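Local coordinates for intracellular serine protease (Bacillus licheniformis, PDB 4ZOQ), which probably acts as a subtilisin-type (S8) serine endopeptidase, cutting peptide bonds in lanthipeptide maturation, at residues L49-L54 and T88-M93; N135-S140 and A278-A283. All coordinates share one frame; numbering follows the deposited sequence.

In the fold
Contacts 1 and 2 form one continuous piece of the subtilisin-type core, their centres about 9 Å apart. Strands 46-51 and 133-136 are parallel neighbours in the central sheet, probably joined by a hydrogen bond from Ile50 N to Asn135 O (3.2 Å), while helices 86-97 and 275-297 pack against that sheet. Thr90 joins the two contacts: its CG2 lies 3.5 Å from Ser137 OG, and its O lies 3.5 Å from Pro280 CB. The predicted charge relay residues Asp51, His86 and Ser276 gather here. Asp51 belongs to contact 1, and Ser276 comes within about 4 Å of Ser137 in contact 2, measured between nearest side-chain atoms.

Contact 1 (L49-L54 and T88-M93); sequences LIDSGL and TQTAGM
Asp51 and Thr90 reach toward each other tip to tip, the carboxylate from the end of strand 46-51 and the hydroxyl from helix 86-97. Along Thr90, CB lies 3.3 Å from Asp51 OD2 and brushes Leu49 CD1. There the side chain forks. OG1, anti to the carbonyl carbon (chi1 -56°), comes 2.9 Å from Asp51 OD2; it also lies within bonding range of His86 O, one helical turn back, and its single proton must choose between the two. CG2 takes the apolar branch and rests 3.7 Å from Leu49 CD1. Threonine suits the place because its two branches serve a carboxylate and a leucine at once. A valine here has no hydroxyl, so Asp51 OD2 and His86 O would be left without it and the carboxylate would probably be freer to turn.

Beyond Thr90 the contact is carried mainly by the two leucines. Leu49 CD1 also lies over the helix backbone, 3.8 Å from Ala91 N. Leu54, its CG anti to the backbone N, brings CD1 to 3.6 Å from Ala91 CB, a residue small enough to let the helix lie close. Leu54 crosses Thr88 at about a right angle, with CD1 3.8 Å from Thr88 OG1, a hydroxyl whose bonds go to Asp82 and to Asp55 N.

The other carboxylate oxygen, Asp51 OD1, bonds to His86 ND1 and more weakly to Ser52 N (2.9 Å). The arrangement is that of the subtilisin charge relay: Thr90 acts from the second shell, consistent with positioning the aspartate that orients the predicted catalytic histidine.

Contact 2 (N135-S140 and A278-A283); sequences NISTGS and AAPQVA
In Asn135, CG stands anti to the backbone N (chi1 -177°) and the carboxamide is turned about a right angle to the chain, which carries this flat group obliquely across Pro280. In Ser137, OG lies beside its own backbone N (chi1 -82°) and comes against CD of the same proline. Asn135 CG is 3.9 Å from Pro280 CA, while Ser137 OG is 3.5 Å from Pro280 CD, so the two side chains both bear on the start of one helical turn.

Small residues let the helix come this close. Ala283 CB lies 4.0 Å from Asn135 CB, and Ala279 CB, one turn earlier on the same face, is 4.2 Å from Ser137 OG. The turn between the two alanines is closed by the bond from Ala283 N to Ala279 O (2.9 Å).

Pro280 has no N-H to offer the carbonyl of Ser276 four residues back, and the helix is kinked here. Ser137 OG bonds to that carbonyl instead, so a polar atom the proline would leave without its helical partner is satisfied from across the contact. The serine is placed by an inverse gamma turn centred on it, marked by a weak bond from Thr138 N to Ile136 O (3.0 Å). The Ser137 OG to Ser276 O bond ties the chain just after the strand to the backbone of the predicted nucleophile.

Helix 275-297 packs over the sheet, beside strands 133-136, 168-172 and 200-205, with Thr90 of helix 86-97 flanking Asn135, Ser137 and Pro280. Val202 of strand 200-205 touches Ala279, Phe170 of strand 168-172 touches Ala283, and Ile136 turns away toward helix 116-128.

Contact 1 (L49-L54 and T88-M93)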
loop_
_atom_site.group_PDB
_atom_site.type_symbol
_atom_site.label_atom_id
_atom_site.label_comp_id
_atom_site.label_asym_id
_atom_site.label_seq_id
_atom_site.Cartn_x
_atom_site.Cartn_y
_atom_site.Cartn_z
ATOM N N LEU B 49 4.735 0.431 5.591
ATOM C CA LEU B 49 3.392 0.957 5.506
ATOM C C LEU B 49 3.402 2.400 5.015
ATOM O O LEU B 49 3.513 3.318 5.828
ATOM C CB LEU B 49 2.734 0.902 6.879
ATOM C CG LEU B 49 1.262 1.319 6.880
ATOM C CD1 LEU B 49 0.372 0.139 6.563
ATOM C CD2 LEU B 49 0.865 1.991 8.203
ATOM N N ILE B 50 3.311 2.612 3.702
ATOM C CA ILE B 50 3.323 3.979 3.164
ATOM C C ILE B 50 1.904 4.515 3.178
ATOM O O ILE B 50 1.129 4.279 2.257
ATOM C CB ILE B 50 3.895 4.039 1.732
ATOM C CG1 ILE B 50 5.313 3.496 1.727
ATOM C CG2 ILE B 50 3.868 5.444 1.197
ATOM C CD1 ILE B 50 5.976 3.589 0.471
ATOM N N ASP B 51 1.570 5.278 4.209
ATOM C CA ASP B 51 0.180 5.576 4.462
ATOM C C ASP B 51 0.104 6.855 5.281
ATOM O O ASP B 51 0.963 7.726 5.142
ATOM C CB ASP B 51 -0.497 4.413 5.202
ATOM C CG ASP B 51 -1.952 4.177 4.755
ATOM O OD1 ASP B 51 -2.803 5.088 4.917
ATOM O OD2 ASP B 51 -2.263 3.052 4.319
ATOM N N SER B 52 -0.926 6.954 6.119
ATOM C CA SER B 52 -1.219 8.173 6.883
ATOM C C SER B 52 -0.670 8.143 8.316
ATOM O O SER B 52 -1.187 8.830 9.206
ATOM C CB SER B 52 -2.726 8.435 6.920
ATOM O OG SER B 52 -3.373 7.520 7.781
ATOM N N GLY B 53 0.346 7.328 8.552
ATOM C CA GLY B 53 0.905 7.203 9.885
ATOM C C GLY B 53 0.374 5.967 10.558
ATOM O O GLY B 53 -0.114 5.061 9.906
ATOM N N LEU B 54 0.418 5.929 11.875
ATOM C CA LEU B 54 -0.005 4.717 12.545
ATOM C C LEU B 54 -0.272 4.989 13.997
ATOM O O LEU B 54 0.475 5.697 14.657
ATOM C CB LEU B 54 1.048 3.619 12.376
ATOM C CG LEU B 54 0.818 2.227 12.963
ATOM C CD1 LEU B 54 -0.503 1.640 12.493
ATOM C CD2 LEU B 54 1.925 1.321 12.545
ATOM N N THR B 88 -3.765 3.024 9.970
ATOM C CA THR B 88 -4.118 2.059 11.011
ATOM C C THR B 88 -5.077 1.000 10.499
ATOM O O THR B 88 -4.989 -0.159 10.886
ATOM C CB THR B 88 -4.718 2.761 12.232
ATOM O OG1 THR B 88 -3.740 3.671 12.742
ATOM C CG2 THR B 88 -5.069 1.769 13.324
ATOM N N GLN B 89 -6.007 1.391 9.640
ATOM C CA GLN B 89 -6.879 0.384 9.052
ATOM C C GLN B 89 -6.052 -0.541 8.130
ATOM O O GLN B 89 -6.164 -1.771 8.204
ATOM C CB GLN B 89 -8.020 1.046 8.283
ATOM C CG GLN B 89 -8.883 1.918 9.178
ATOM C CD GLN B 89 -10.044 2.554 8.437
ATOM O OE1 GLN B 89 -9.855 3.459 7.625
ATOM N NE2 GLN B 89 -11.254 2.063 8.697
ATOM N N THR B 90 -5.181 0.052 7.315
ATOM C CA THR B 90 -4.315 -0.713 6.424
ATOM C C THR B 90 -3.405 -1.655 7.238
ATOM O O THR B 90 -3.315 -2.855 6.958
ATOM C CB THR B 90 -3.487 0.220 5.539
ATOM O OG1 THR B 90 -4.373 1.094 4.824
ATOM C CG2 THR B 90 -2.638 -0.554 4.559
ATOM N N ALA B 91 -2.800 -1.125 8.291
ATOM C CA ALA B 91 -1.922 -1.924 9.156
ATOM C C ALA B 91 -2.602 -3.191 9.709
ATOM O O ALA B 91 -1.996 -4.260 9.781
ATOM C CB ALA B 91 -1.424 -1.054 10.309
ATOM N N GLY B 92 -3.853 -3.055 10.141
ATOM C CA GLY B 92 -4.575 -4.181 10.681
ATOM C C GLY B 92 -4.745 -5.291 9.666
ATOM O O GLY B 92 -4.726 -6.465 10.036
ATOM N N MET B 93 -4.843 -4.956 8.383
ATOM C CA MET B 93 -5.043 -6.026 7.425
ATOM C C MET B 93 -3.756 -6.820 7.232
ATOM O O MET B 93 -3.810 -8.039 7.026
ATOM C CB MET B 93 -5.547 -5.502 6.092
ATOM C CG MET B 93 -6.875 -4.801 6.175
ATOM S SD MET B 93 -8.045 -5.640 7.231
ATOM C CE MET B 93 -9.599 -5.261 6.368
#

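Contact 2 (N135-S140 and A278-A283)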
loop_
_atom_site.group_PDB
_atom_site.type_symbol
_atom_site.label_atom_id
_atom_site.label_comp_id
_atom_site.label_asym_id
_atom_site.label_seq_id
_atom_site.Cartn_x
_atom_site.Cartn_y
_atom_site.Cartn_z
ATOM N N ASN B 135 3.719 -1.777 1.108
ATOM C CA ASN B 135 2.313 -1.638 0.805
ATOM C C ASN B 135 1.953 -0.175 0.618
ATOM O O ASN B 135 2.168 0.634 1.533
ATOM C CB ASN B 135 1.469 -2.243 1.923
ATOM C CG ASN B 135 0.002 -2.189 1.613
ATOM O OD1 ASN B 135 -0.576 -3.118 1.021
ATOM N ND2 ASN B 135 -0.609 -1.083 1.972
ATOM N N ILE B 136 1.379 0.164 -0.536
ATOM C CA ILE B 136 0.938 1.544 -0.769
ATOM C C ILE B 136 -0.579 1.596 -1.040
ATOM O O ILE B 136 -1.026 1.435 -2.175
ATOM C CB ILE B 136 1.700 2.208 -1.961
ATOM C CG1 ILE B 136 3.211 2.080 -1.804
ATOM C CG2 ILE B 136 1.347 3.685 -2.079
ATOM C CD1 ILE B 136 3.996 2.434 -3.071
ATOM N N SER B 137 -1.363 1.831 0.011
ATOM C CA SER B 137 -2.824 1.811 -0.110
ATOM C C SER B 137 -3.371 3.196 -0.430
ATOM O O SER B 137 -4.247 3.721 0.264
ATOM C CB SER B 137 -3.485 1.272 1.178
ATOM O OG SER B 137 -3.498 -0.144 1.218
ATOM N N THR B 138 -2.836 3.785 -1.482
ATOM C CA THR B 138 -3.249 5.106 -1.927
ATOM C C THR B 138 -2.718 5.275 -3.341
ATOM O O THR B 138 -1.897 4.479 -3.810
ATOM C CB THR B 138 -2.731 6.220 -0.994
ATOM O OG1 THR B 138 -3.329 7.475 -1.349
ATOM C CG2 THR B 138 -1.196 6.313 -1.032
ATOM N N GLY B 139 -3.208 6.280 -4.046
ATOM C CA GLY B 139 -2.781 6.498 -5.412
ATOM C C GLY B 139 -3.277 7.837 -5.901
ATOM O O GLY B 139 -4.042 8.507 -5.210
ATOM N N SER B 140 -2.841 8.235 -7.087
ATOM C CA SER B 140 -3.331 9.455 -7.681
ATOM C C SER B 140 -3.737 9.132 -9.105
ATOM O O SER B 140 -3.169 8.216 -9.717
ATOM C CB SER B 140 -2.267 10.550 -7.651
ATOM O OG SER B 140 -1.206 10.238 -8.546
ATOM N N ALA B 278 -7.610 -4.285 0.595
ATOM C CA ALA B 278 -7.315 -5.526 -0.090
ATOM C C ALA B 278 -5.839 -5.680 -0.259
ATOM O O ALA B 278 -5.303 -6.752 0.026
ATOM C CB ALA B 278 -8.020 -5.601 -1.439
ATOM N N ALA B 279 -5.182 -4.613 -0.720
ATOM C CA ALA B 279 -3.743 -4.668 -0.974
ATOM C C ALA B 279 -2.903 -5.170 0.225
ATOM O O ALA B 279 -2.019 -6.009 0.027
ATOM C CB ALA B 279 -3.235 -3.320 -1.460
ATOM N N PRO B 280 -3.153 -4.656 1.449
ATOM C CA PRO B 280 -2.345 -5.137 2.576
ATOM C C PRO B 280 -2.566 -6.615 2.959
ATOM O O PRO B 280 -1.656 -7.223 3.559
ATOM C CB PRO B 280 -2.773 -4.226 3.736
ATOM C CG PRO B 280 -4.068 -3.630 3.326
ATOM C CD PRO B 280 -3.994 -3.513 1.835
ATOM N N GLN B 281 -3.715 -7.188 2.582
ATOM C CA GLN B 281 -3.950 -8.602 2.802
ATOM C C GLN B 281 -2.978 -9.421 1.963
ATOM O O GLN B 281 -2.483 -10.445 2.404
ATOM C CB GLN B 281 -5.388 -8.985 2.493
ATOM C CG GLN B 281 -6.377 -8.420 3.476
ATOM C CD GLN B 281 -7.802 -8.808 3.143
ATOM O OE1 GLN B 281 -8.118 -10.007 3.033
ATOM N NE2 GLN B 281 -8.676 -7.805 2.965
ATOM N N VAL B 282 -2.727 -8.967 0.746
ATOM C CA VAL B 282 -1.743 -9.578 -0.124
ATOM C C VAL B 282 -0.318 -9.293 0.383
ATOM O O VAL B 282 0.541 -10.174 0.379
ATOM C CB VAL B 282 -1.913 -9.073 -1.590
ATOM C CG1 VAL B 282 -0.935 -9.787 -2.546
ATOM C CG2 VAL B 282 -3.346 -9.268 -2.034
ATOM N N ALA B 283 -0.066 -8.062 0.819
ATOM C CA ALA B 283 1.235 -7.743 1.379
ATOM C C ALA B 283 1.489 -8.622 2.618
ATOM O O ALA B 283 2.585 -9.200 2.763
ATOM C CB ALA B 283 1.329 -6.269 1.727
#